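PDB 3HAZ: proline dehydrogenase from Bradyrhizobium japonicum USDA 110, which probably oxidises proline to glutamate in two steps, pairing an FAD-dependent proline dehydrogenase with an NAD-dependent aldehyde dehydrogenase in one chain. Local coordinates for residues E282-L287 with A315-A320. Residues are numbered along the deposited sequence; the frame is centred on the assembly and turned at random.
Sequences EEADRL and AYQKRA. With FAD (flavin-adenine dinucleotide), chain C.
Two neighbouring loops of the proline dehydrogenase domain, each leading from a barrel strand into the following helix, are joined here by one arginine that bonds a carbonyl of the facing loop and carries a leucine on its face. The tight part centres on Arg319. Its chain bends at chi3 (-64°). Arg319 NH2 then gives Ala284 O a nearly straight hydrogen bond, 3.0 Å long; the oxygen lies in the guanidinium plane, whereas the nitrogen stands above the carbonyl plane. The same oxygen also accepts from the backbone N of Leu287. Arg319 NH2 donates as well to Gln317 OE1, on an in-plane lone pair, at 2.8 Å, so two acceptors fix the rotation of the guanidinium. At the guanidinium's edge a water donates to Ala284 O and accepts from Arg319 NH1. Leu287, with CG anti to the backbone N, sets CD2 over the centre of one face, 3.4 Å from Arg319 CZ, while Ala284 CB rests 3.6 Å from Gln317 OE1. Replacing Arg319 by an alanine would probably cost this bridge between the loops and leave Leu287 CD2 without its flat platform.

Nearer the cofactor the loops meet more loosely, through a water that accepts from Tyr316 OH and donates to Glu282 O. The Tyr316 ring also borders the flavin nucleotide, with CD2 3.1 Å from FAD O2B. Gln314, which binds FAD, also donates from NE2 to Glu282 O and accepts at OE1 from Gln317 NE2. Such packing between successive strand-to-helix loops is characteristic of the C-terminal, cofactor-binding end of a TIM-type barrel.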
# COMPACT_ATOMS: atom_id res chain seq x y z
N GLU A 282 -3.91 -21.43 43.01
CA GLU A 282 -3.53 -22.13 41.79
C GLU A 282 -4.38 -21.65 40.60
O GLU A 282 -4.67 -20.45 40.49
CB GLU A 282 -3.61 -23.65 42.01
CG GLU A 282 -2.73 -24.07 43.20
CD GLU A 282 -2.67 -25.57 43.44
OE1 GLU A 282 -1.97 -26.27 42.67
OE2 GLU A 282 -3.29 -26.04 44.41
N GLU A 283 -4.80 -22.56 39.72
CA GLU A 283 -5.51 -22.13 38.52
C GLU A 283 -6.88 -21.54 38.84
O GLU A 283 -7.48 -21.85 39.87
CB GLU A 283 -5.67 -23.29 37.53
CG GLU A 283 -4.36 -23.92 37.08
CD GLU A 283 -3.82 -24.96 38.07
OE1 GLU A 283 -4.37 -25.10 39.18
OE2 GLU A 283 -2.84 -25.64 37.72
N ALA A 284 -7.37 -20.70 37.93
CA ALA A 284 -8.65 -20.02 38.12
C ALA A 284 -9.82 -20.99 38.27
O ALA A 284 -10.77 -20.70 38.99
CB ALA A 284 -8.91 -19.04 36.98
N ASP A 285 -9.76 -22.13 37.58
CA ASP A 285 -10.87 -23.07 37.65
C ASP A 285 -10.91 -23.82 38.98
O ASP A 285 -11.87 -24.54 39.27
CB ASP A 285 -10.91 -24.03 36.44
CG ASP A 285 -9.73 -24.98 36.39
OD1 ASP A 285 -8.89 -24.97 37.32
OD2 ASP A 285 -9.64 -25.75 35.41
N ARG A 286 -9.89 -23.62 39.80
CA ARG A 286 -9.85 -24.21 41.14
C ARG A 286 -10.13 -23.20 42.25
O ARG A 286 -10.16 -23.56 43.43
CB ARG A 286 -8.50 -24.90 41.38
CG ARG A 286 -8.32 -26.21 40.59
CD ARG A 286 -6.87 -26.65 40.60
NE ARG A 286 -6.72 -28.10 40.46
CZ ARG A 286 -5.56 -28.70 40.19
NH1 ARG A 286 -4.46 -27.98 40.00
NH2 ARG A 286 -5.51 -30.03 40.10
N LEU A 287 -10.32 -21.93 41.89
CA LEU A 287 -10.52 -20.88 42.90
C LEU A 287 -11.70 -21.18 43.85
O LEU A 287 -11.54 -21.20 45.07
CB LEU A 287 -10.73 -19.52 42.24
CG LEU A 287 -10.96 -18.37 43.23
CD1 LEU A 287 -9.85 -18.33 44.27
CD2 LEU A 287 -11.09 -17.04 42.53
N ALA A 315 -4.07 -11.17 42.34
CA ALA A 315 -4.62 -9.92 41.86
C ALA A 315 -4.78 -9.87 40.34
O ALA A 315 -5.47 -9.01 39.82
CB ALA A 315 -3.78 -8.74 42.35
N TYR A 316 -4.14 -10.79 39.62
CA TYR A 316 -4.31 -10.78 38.17
C TYR A 316 -5.68 -11.30 37.75
O TYR A 316 -6.06 -11.22 36.59
CB TYR A 316 -3.14 -11.45 37.42
CG TYR A 316 -3.07 -12.97 37.43
CD1 TYR A 316 -3.87 -13.75 38.26
CD2 TYR A 316 -2.14 -13.63 36.61
CE1 TYR A 316 -3.77 -15.15 38.26
CE2 TYR A 316 -2.03 -15.02 36.61
CZ TYR A 316 -2.85 -15.77 37.43
OH TYR A 316 -2.72 -17.15 37.41
N GLN A 317 -6.44 -11.81 38.73
CA GLN A 317 -7.81 -12.26 38.47
C GLN A 317 -8.80 -11.13 38.73
O GLN A 317 -8.68 -10.40 39.71
CB GLN A 317 -8.17 -13.45 39.35
CG GLN A 317 -7.37 -14.71 39.08
CD GLN A 317 -8.16 -15.96 39.42
OE1 GLN A 317 -9.33 -16.09 39.06
NE2 GLN A 317 -7.52 -16.90 40.10
N LYS A 318 -9.78 -11.01 37.85
CA LYS A 318 -10.83 -10.01 38.03
C LYS A 318 -11.62 -10.25 39.32
O LYS A 318 -12.15 -9.31 39.90
CB LYS A 318 -11.75 -10.00 36.80
CG LYS A 318 -10.98 -9.88 35.48
CD LYS A 318 -11.91 -10.03 34.27
CE LYS A 318 -11.14 -9.86 32.95
NZ LYS A 318 -11.95 -10.29 31.76
N ARG A 319 -11.66 -11.50 39.77
CA ARG A 319 -12.39 -11.85 41.00
C ARG A 319 -11.63 -11.52 42.29
O ARG A 319 -12.15 -11.72 43.38
CB ARG A 319 -12.75 -13.34 41.01
CG ARG A 319 -13.83 -13.74 40.00
CD ARG A 319 -14.02 -15.25 39.97
NE ARG A 319 -12.82 -15.94 39.51
CZ ARG A 319 -12.67 -17.26 39.48
NH1 ARG A 319 -13.65 -18.05 39.90
NH2 ARG A 319 -11.53 -17.78 39.05
N ALA A 320 -10.41 -11.01 42.16
CA ALA A 320 -9.53 -10.82 43.32
C ALA A 320 -10.17 -10.02 44.46
O ALA A 320 -10.12 -10.42 45.63
CB ALA A 320 -8.21 -10.20 42.90
PA FAD C . 6.02 -8.21 37.84
O1A FAD C . 7.16 -8.26 36.67
O2A FAD C . 5.72 -6.85 38.28
O5B FAD C . 4.65 -8.87 37.26
C5B FAD C . 4.73 -10.14 36.67
C4B FAD C . 3.32 -10.70 36.47
O4B FAD C . 2.20 -9.78 35.99
C3B FAD C . 2.95 -12.04 36.27
O3B FAD C . 3.54 -13.04 37.09
C2B FAD C . 1.46 -11.99 36.05
O2B FAD C . 0.64 -12.37 37.14
C1B FAD C . 1.20 -10.64 35.49
N9A FAD C . 1.19 -10.50 34.04
C8A FAD C . 2.25 -10.68 33.15
N7A FAD C . 1.78 -10.39 31.90
C5A FAD C . 0.42 -10.02 32.02
C6A FAD C . -0.61 -9.59 31.00
N6A FAD C . -0.27 -9.52 29.59
N1A FAD C . -1.83 -9.28 31.39
C2A FAD C . -2.18 -9.34 32.75
N3A FAD C . -1.19 -9.75 33.72
C4A FAD C . 0.08 -10.07 33.32
N1 FAD C . 1.24 -16.81 42.33
C2 FAD C . 0.12 -17.61 42.30
O2 FAD C . -0.66 -17.66 41.17
N3 FAD C . -0.19 -18.43 43.44
C4 FAD C . 0.61 -18.40 44.55
O4 FAD C . 0.26 -19.15 45.68
C4X FAD C . 1.77 -17.56 44.58
N5 FAD C . 2.65 -17.52 45.79
C5X FAD C . 3.79 -16.68 45.79
C6 FAD C . 4.66 -16.65 46.98
C7 FAD C . 5.80 -15.81 46.99
C7M FAD C . 6.70 -15.80 48.21
C8 FAD C . 6.12 -14.97 45.81
C8M FAD C . 7.35 -14.05 45.79
C9 FAD C . 5.28 -15.00 44.68
C9A FAD C . 4.10 -15.88 44.66
N10 FAD C . 3.23 -15.92 43.48
C10 FAD C . 2.06 -16.78 43.48
C1' FAD C . 3.39 -14.98 42.33
C2' FAD C . 4.26 -15.48 41.15
O2' FAD C . 5.03 -16.61 41.56
C3' FAD C . 5.13 -14.32 40.64
O3' FAD C . 6.23 -14.11 41.51
C4' FAD C . 4.33 -12.97 40.50
O4' FAD C . 3.10 -13.03 39.87
C5' FAD C . 5.22 -11.83 39.94
O5' FAD C . 4.75 -10.54 40.31
P FAD C . 5.87 -9.33 40.49
O1P FAD C . 5.12 -7.95 41.05
O2P FAD C . 6.94 -9.79 41.39
O3P FAD C . 6.59 -9.15 39.04
O HOH W 1 -4.77 -18.58 38.33
O HOH W 2 -7.25 -19.64 41.67
O HOH W 3 -13.16 -21.04 40.23